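Local coordinates for protein acetyl transferase (Salmonella typhimurium, PDB 1S7K) that acetylates the N-terminal amino group of ribosomal protein L7/L12, probably using acetyl-coenzyme A, as a dimeric enzyme of the GNAT family, at residues 59-62 with 63-66; 121-124 with 125-129; 89-93 with 94-98. All coordinates share one frame; numbering follows the deposited sequence.

Contact 1 (59-62 with 63-66); sequences QGNI and LLHQ
Gln66 lays its side chain back over the preceding turn of helix 55-67, above the carbonyl of Ile62 and beside that residue's branched methyl. With CG anti to its own carbonyl carbon (chi1 -59°), the chain starts out past the oxygen of Ile62, so that Gln66 CG sits 3.3 Å from Ile62 O. Further out, the amide nitrogen NE2 passes CG2 of Ile62 at 4.1 Å, a van der Waals contact in which the two side chains cross at a slant. Asn61 and Leu64 meet in the same loose way three residues apart: ND2 of the amide is 4.0 Å from the methyl CD1. Leu63 heads outward, but its CG still lies 3.4 Å from Gln59 O, the oxygen that its own backbone N holds.

His65 behaves differently. Its CG is anti to the backbone N (chi1 -169°), which leaves only CB against the carbonyls of Asn61 and Ile62 and swings the imidazole off the turn. The buried ring is gripped at both nitrogens, NE2 by Glu6 and ND1 by the backbone N of Met72, and it packs edge-to-face with Tyr73.

Beneath the side chains run the i to i+4 bonds of the alpha-helix. His65 N to Asn61 O, at 2.9 Å, and Gln66 N to Ile62 O, at 3.0 Å, are firm, whereas Leu64 N to Gly60 O is weak at 3.4 Å. Cohesion within these two turns therefore comes from backbone hydrogen bonds and grazing amide-to-methyl contacts, while His65 gives the helix a specific polar tie to strand 71-77, through Met72, and to Glu6.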
# COMPACT_ATOMS: atom_id res chain seq x y z
N GLN A 59 0.15 11.00 19.33
CA GLN A 59 1.58 10.93 19.53
C GLN A 59 2.19 10.02 18.48
O GLN A 59 3.21 10.34 17.91
CB GLN A 59 1.90 10.46 20.97
CG GLN A 59 1.34 11.46 22.01
CD GLN A 59 1.29 10.95 23.48
OE1 GLN A 59 0.66 9.92 23.79
NE2 GLN A 59 1.92 11.70 24.37
N GLY A 60 1.53 8.89 18.20
CA GLY A 60 2.04 7.97 17.18
C GLY A 60 2.07 8.61 15.81
O GLY A 60 3.05 8.48 15.05
N ASN A 61 1.03 9.40 15.48
CA ASN A 61 1.06 10.00 14.13
C ASN A 61 2.11 11.13 13.97
O ASN A 61 2.68 11.32 12.88
CB ASN A 61 -0.35 10.43 13.76
CG ASN A 61 -1.24 9.23 13.40
OD1 ASN A 61 -2.47 9.30 13.38
ND2 ASN A 61 -0.59 8.12 13.08
N ILE A 62 2.39 11.83 15.07
CA ILE A 62 3.39 12.91 15.14
C ILE A 62 4.76 12.33 14.81
O ILE A 62 5.50 12.92 14.04
CB ILE A 62 3.36 13.60 16.57
CG1 ILE A 62 2.02 14.33 16.76
CG2 ILE A 62 4.52 14.56 16.73
CD1 ILE A 62 1.82 15.02 18.06
N LEU A 63 5.08 11.15 15.35
CA LEU A 63 6.38 10.51 15.07
C LEU A 63 6.51 10.21 13.58
O LEU A 63 7.53 10.51 12.99
CB LEU A 63 6.54 9.21 15.87
CG LEU A 63 6.44 9.51 17.36
CD1 LEU A 63 6.52 8.21 18.13
CD2 LEU A 63 7.56 10.48 17.77
N LEU A 64 5.48 9.61 12.96
CA LEU A 64 5.54 9.34 11.53
C LEU A 64 5.68 10.67 10.74
O LEU A 64 6.38 10.76 9.72
CB LEU A 64 4.25 8.62 11.06
CG LEU A 64 4.01 7.25 11.72
CD1 LEU A 64 2.69 6.60 11.26
CD2 LEU A 64 5.24 6.37 11.41
N HIS A 65 4.98 11.69 11.22
CA HIS A 65 4.97 12.99 10.55
C HIS A 65 6.39 13.58 10.52
O HIS A 65 6.84 14.07 9.49
CB HIS A 65 3.93 13.90 11.24
CG HIS A 65 3.64 15.18 10.50
ND1 HIS A 65 2.35 15.59 10.22
CD2 HIS A 65 4.44 16.21 10.15
CE1 HIS A 65 2.38 16.83 9.75
NE2 HIS A 65 3.64 17.23 9.69
N GLN A 66 7.12 13.46 11.62
CA GLN A 66 8.48 14.00 11.69
C GLN A 66 9.45 13.19 10.83
O GLN A 66 10.50 13.68 10.42
CB GLN A 66 8.99 14.00 13.15
CG GLN A 66 8.15 14.80 14.17
CD GLN A 66 8.59 14.59 15.63
OE1 GLN A 66 9.01 13.48 16.02
NE2 GLN A 66 8.49 15.64 16.45

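Contact 2 (121-124 with 125-129); sequences MTHY and ARRGD
The Tyr124 ring carries Arg127 on one face: CD of the arginine stands 3.9 Å from the ring centroid, 18° off the normal, in a CH-pi contact. Seen from the other partner, Tyr124 OH lies over the centre of one guanidinium face, and the carboxylate of Asp129 meets the guanidinium at its edge. The side chains of Tyr124 and Arg127 run side by side, pointing the same way, but the 40° between their planes rules out a flat stack. At the edge of the His123 ring, in its plane, sits a water hydrogen-bonded to NE2 at 2.7 Å; the same water accepts a bond from Arg127 NH2.

A bend at chi3 turns the guanidinium toward Asp129. There Arg127 NE donates to OD2 at 2.9 Å, on the syn side of the carboxylate, and NH1 salt-bridges OD1, at a modelled distance short enough to be doubtful in detail. The paired bonds hold the guanidinium edge-on to the carboxylate, and the tyrosine and the water further limit its rotation. The Tyr124 hydroxyl is bonded to that of Tyr73, and Phe87 packs edge-to-face with the ring.

Gly128 N closes the last turn on Tyr124 O at 2.6 Å, and the glycine then leaves helical geometry with a positive phi of 98°. This is a glycine-terminated helix C-terminus, here ending the helix of the beta-alpha-beta unit 96-103, 112-127, 132-138; the opposite end of helix 112-127 carries the coenzyme A-binding residues Ile112, Met113 and Ser114.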
# COMPACT_ATOMS: atom_id res chain seq x y z
N MET A 121 -1.52 19.72 -1.46
CA MET A 121 -0.81 19.11 -2.59
C MET A 121 0.15 20.11 -3.26
O MET A 121 1.29 19.81 -3.57
CB MET A 121 -1.82 18.56 -3.61
CG MET A 121 -2.64 17.39 -3.01
SD MET A 121 -3.68 16.62 -4.35
CE MET A 121 -4.64 18.06 -4.89
N THR A 122 -0.30 21.34 -3.42
CA THR A 122 0.51 22.39 -4.04
C THR A 122 1.75 22.64 -3.18
O THR A 122 2.86 22.77 -3.69
CB THR A 122 -0.32 23.70 -4.10
OG1 THR A 122 -1.23 23.61 -5.20
CG2 THR A 122 0.62 24.93 -4.18
N HIS A 123 1.50 22.70 -1.89
CA HIS A 123 2.55 22.92 -0.89
C HIS A 123 3.60 21.78 -0.95
O HIS A 123 4.82 22.04 -0.90
CB HIS A 123 1.92 22.99 0.47
CG HIS A 123 2.92 23.05 1.60
ND1 HIS A 123 3.42 24.26 2.07
CD2 HIS A 123 3.49 22.08 2.35
CE1 HIS A 123 4.25 24.02 3.07
NE2 HIS A 123 4.31 22.71 3.26
N TYR A 124 3.15 20.53 -1.08
CA TYR A 124 4.12 19.43 -1.16
C TYR A 124 4.83 19.37 -2.49
O TYR A 124 6.00 18.97 -2.55
CB TYR A 124 3.45 18.11 -0.83
CG TYR A 124 3.62 17.91 0.61
CD1 TYR A 124 4.75 17.25 1.08
CD2 TYR A 124 2.72 18.43 1.52
CE1 TYR A 124 4.98 17.11 2.42
CE2 TYR A 124 2.94 18.29 2.89
CZ TYR A 124 4.10 17.61 3.31
OH TYR A 124 4.33 17.34 4.61
N ALA A 125 4.13 19.76 -3.56
CA ALA A 125 4.79 19.79 -4.89
C ALA A 125 5.92 20.83 -4.77
O ALA A 125 7.05 20.64 -5.33
CB ALA A 125 3.79 20.24 -5.98
N ARG A 126 5.63 21.94 -4.09
CA ARG A 126 6.67 22.97 -3.93
C ARG A 126 7.83 22.49 -3.07
O ARG A 126 8.99 22.70 -3.44
CB ARG A 126 6.06 24.28 -3.44
CG ARG A 126 4.89 24.66 -4.33
CD ARG A 126 4.90 26.08 -4.92
NE ARG A 126 4.24 25.98 -6.23
CZ ARG A 126 3.42 26.87 -6.78
NH1 ARG A 126 3.10 28.00 -6.16
NH2 ARG A 126 2.87 26.58 -7.95
N ARG A 127 7.52 21.75 -1.99
CA ARG A 127 8.57 21.13 -1.12
C ARG A 127 9.34 20.16 -2.02
O ARG A 127 10.59 20.13 -2.04
CB ARG A 127 7.95 20.33 0.02
CG ARG A 127 7.49 21.18 1.18
CD ARG A 127 6.76 20.35 2.22
NE ARG A 127 7.36 19.03 2.52
CZ ARG A 127 7.72 18.66 3.74
NH1 ARG A 127 8.24 17.45 3.98
NH2 ARG A 127 7.60 19.52 4.73
N GLY A 128 8.58 19.37 -2.78
CA GLY A 128 9.16 18.46 -3.74
C GLY A 128 9.30 17.03 -3.30
O GLY A 128 9.74 16.19 -4.11
N ASP A 129 9.02 16.76 -2.03
CA ASP A 129 9.18 15.40 -1.57
C ASP A 129 8.00 14.51 -1.87
O ASP A 129 8.08 13.30 -1.64
CB ASP A 129 9.58 15.31 -0.09
CG ASP A 129 8.74 16.18 0.86
OD1 ASP A 129 8.83 15.92 2.11
OD2 ASP A 129 8.04 17.12 0.40
O HOH W 1 5.58 21.73 5.49

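Contact 3 (89-93 with 94-98)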
# COMPACT_ATOMS: atom_id res chain seq x y z
N ALA A 89 -0.11 7.14 4.54
CA ALA A 89 1.22 6.54 4.44
C ALA A 89 1.94 7.26 3.31
O ALA A 89 1.29 7.83 2.42
CB ALA A 89 1.13 5.07 4.10
N ILE A 90 3.26 7.18 3.31
CA ILE A 90 4.07 7.80 2.26
C ILE A 90 5.10 6.75 1.88
O ILE A 90 5.51 5.96 2.75
CB ILE A 90 4.80 9.06 2.76
CG1 ILE A 90 3.76 10.18 3.00
CG2 ILE A 90 5.87 9.52 1.77
CD1 ILE A 90 4.30 11.39 3.76
N GLU A 91 5.46 6.74 0.60
CA GLU A 91 6.45 5.86 0.02
C GLU A 91 7.55 6.89 -0.35
O GLU A 91 7.53 7.44 -1.44
CB GLU A 91 5.86 5.18 -1.21
CG GLU A 91 4.74 4.19 -0.85
CD GLU A 91 4.13 3.57 -2.07
OE1 GLU A 91 4.61 3.87 -3.19
OE2 GLU A 91 3.17 2.79 -1.89
N PRO A 92 8.48 7.20 0.59
CA PRO A 92 9.50 8.20 0.28
C PRO A 92 10.20 8.05 -1.05
O PRO A 92 10.35 9.02 -1.77
CB PRO A 92 10.49 8.10 1.48
CG PRO A 92 9.57 7.61 2.62
CD PRO A 92 8.79 6.52 1.86
N ILE A 93 10.59 6.83 -1.40
CA ILE A 93 11.34 6.67 -2.64
C ILE A 93 10.53 6.98 -3.87
O ILE A 93 11.03 7.57 -4.80
CB ILE A 93 11.95 5.24 -2.73
CG1 ILE A 93 12.73 4.97 -1.41
CG2 ILE A 93 12.89 5.18 -3.97
CD1 ILE A 93 13.02 3.43 -1.08
N ASN A 94 9.26 6.57 -3.87
CA ASN A 94 8.35 6.83 -4.99
C ASN A 94 7.70 8.24 -4.90
O ASN A 94 6.99 8.68 -5.85
CB ASN A 94 7.23 5.75 -5.01
CG ASN A 94 7.79 4.32 -5.18
OD1 ASN A 94 8.76 4.12 -5.88
ND2 ASN A 94 7.13 3.31 -4.55
N LYS A 95 7.98 8.95 -3.80
CA LYS A 95 7.42 10.29 -3.56
C LYS A 95 5.90 10.19 -3.78
O LYS A 95 5.33 10.99 -4.54
CB LYS A 95 7.98 11.32 -4.52
CG LYS A 95 9.50 11.58 -4.35
CD LYS A 95 9.91 12.83 -5.14
CE LYS A 95 11.42 12.99 -5.11
NZ LYS A 95 11.84 14.27 -5.66
N ALA A 96 5.28 9.17 -3.16
CA ALA A 96 3.83 8.92 -3.24
C ALA A 96 3.16 8.95 -1.85
O ALA A 96 3.69 8.41 -0.86
CB ALA A 96 3.58 7.55 -3.92
N ALA A 97 1.96 9.54 -1.80
CA ALA A 97 1.21 9.62 -0.55
C ALA A 97 -0.22 9.18 -0.76
O ALA A 97 -0.81 9.51 -1.81
CB ALA A 97 1.22 11.02 -0.03
N TYR A 98 -0.78 8.46 0.21
CA TYR A 98 -2.19 8.06 0.13
C TYR A 98 -2.95 9.01 1.08
O TYR A 98 -2.58 9.22 2.23
CB TYR A 98 -2.36 6.60 0.57
CG TYR A 98 -1.56 5.69 -0.34
CD1 TYR A 98 -0.22 5.41 -0.10
CD2 TYR A 98 -2.13 5.18 -1.48
CE1 TYR A 98 0.54 4.62 -1.02
CE2 TYR A 98 -1.41 4.42 -2.40
CZ TYR A 98 -0.10 4.14 -2.17
OH TYR A 98 0.56 3.34 -3.08
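Glu91 reaches across the hairpin with both carboxylate oxygens engaged, one by Asn94 of the turn, the other by Tyr98 of the returning strand, and each from above the carboxylate plane. Asn94 ND2 donates to OE1 at 2.9 Å along a nearly straight line (170°), with OE1 lying close to the plane of the amide. Tyr98 OH gives its proton to OE2, also at 2.9 Å, and the carboxylate carbon CD stands at the edge of the phenol ring. An extended chain beyond CG carries the carboxylate over Ala96, whose CB is 3.9 Å from OE1. On the opposite face of the sheet, Ile90 CG1 touches Ala97 CB.

The backbone pairing is firm at Glu91 N to Ala96 O, 2.8 Å, while the return bond from Ala96 N to Glu91 O is weak. Lys95, with positive phi and psi (50° and 49°), faces Glu91 together with Ala96.

Beyond the hairpin, Asn94 OD1 accepts a bond from the backbone N of Tyr164 of the second subunit, and Met159 of that subunit packs on Tyr98. The turn thus lies at the dimer interface, and its geometry is that of an antiparallel beta hairpin closed by a G1 beta bulge.

In the fold
Along the chain, contact 1 comes first, on helix 55-67, then contact 3 in the hairpin of strands 80-91 and 96-103, then contact 2 at the C-terminal end of helix 112-127. Contacts 2 and 3 are neighbours, their centres about 12 Å apart, and they touch where Lys95 NZ probably bonds to Gly128 O; strand 96-103 is followed, after the loop with the coenzyme A-binding Gly109 and Gly111, by helix 112-127. Contact 1 stands further off, about 19 Å from contact 2 and 16 Å from contact 3 between centres. Tyr73, on strand 71-77, joins it indirectly to contact 2, meeting both His65 and Tyr124. All three belong to one GNAT domain; contact 3 also reaches the second subunit.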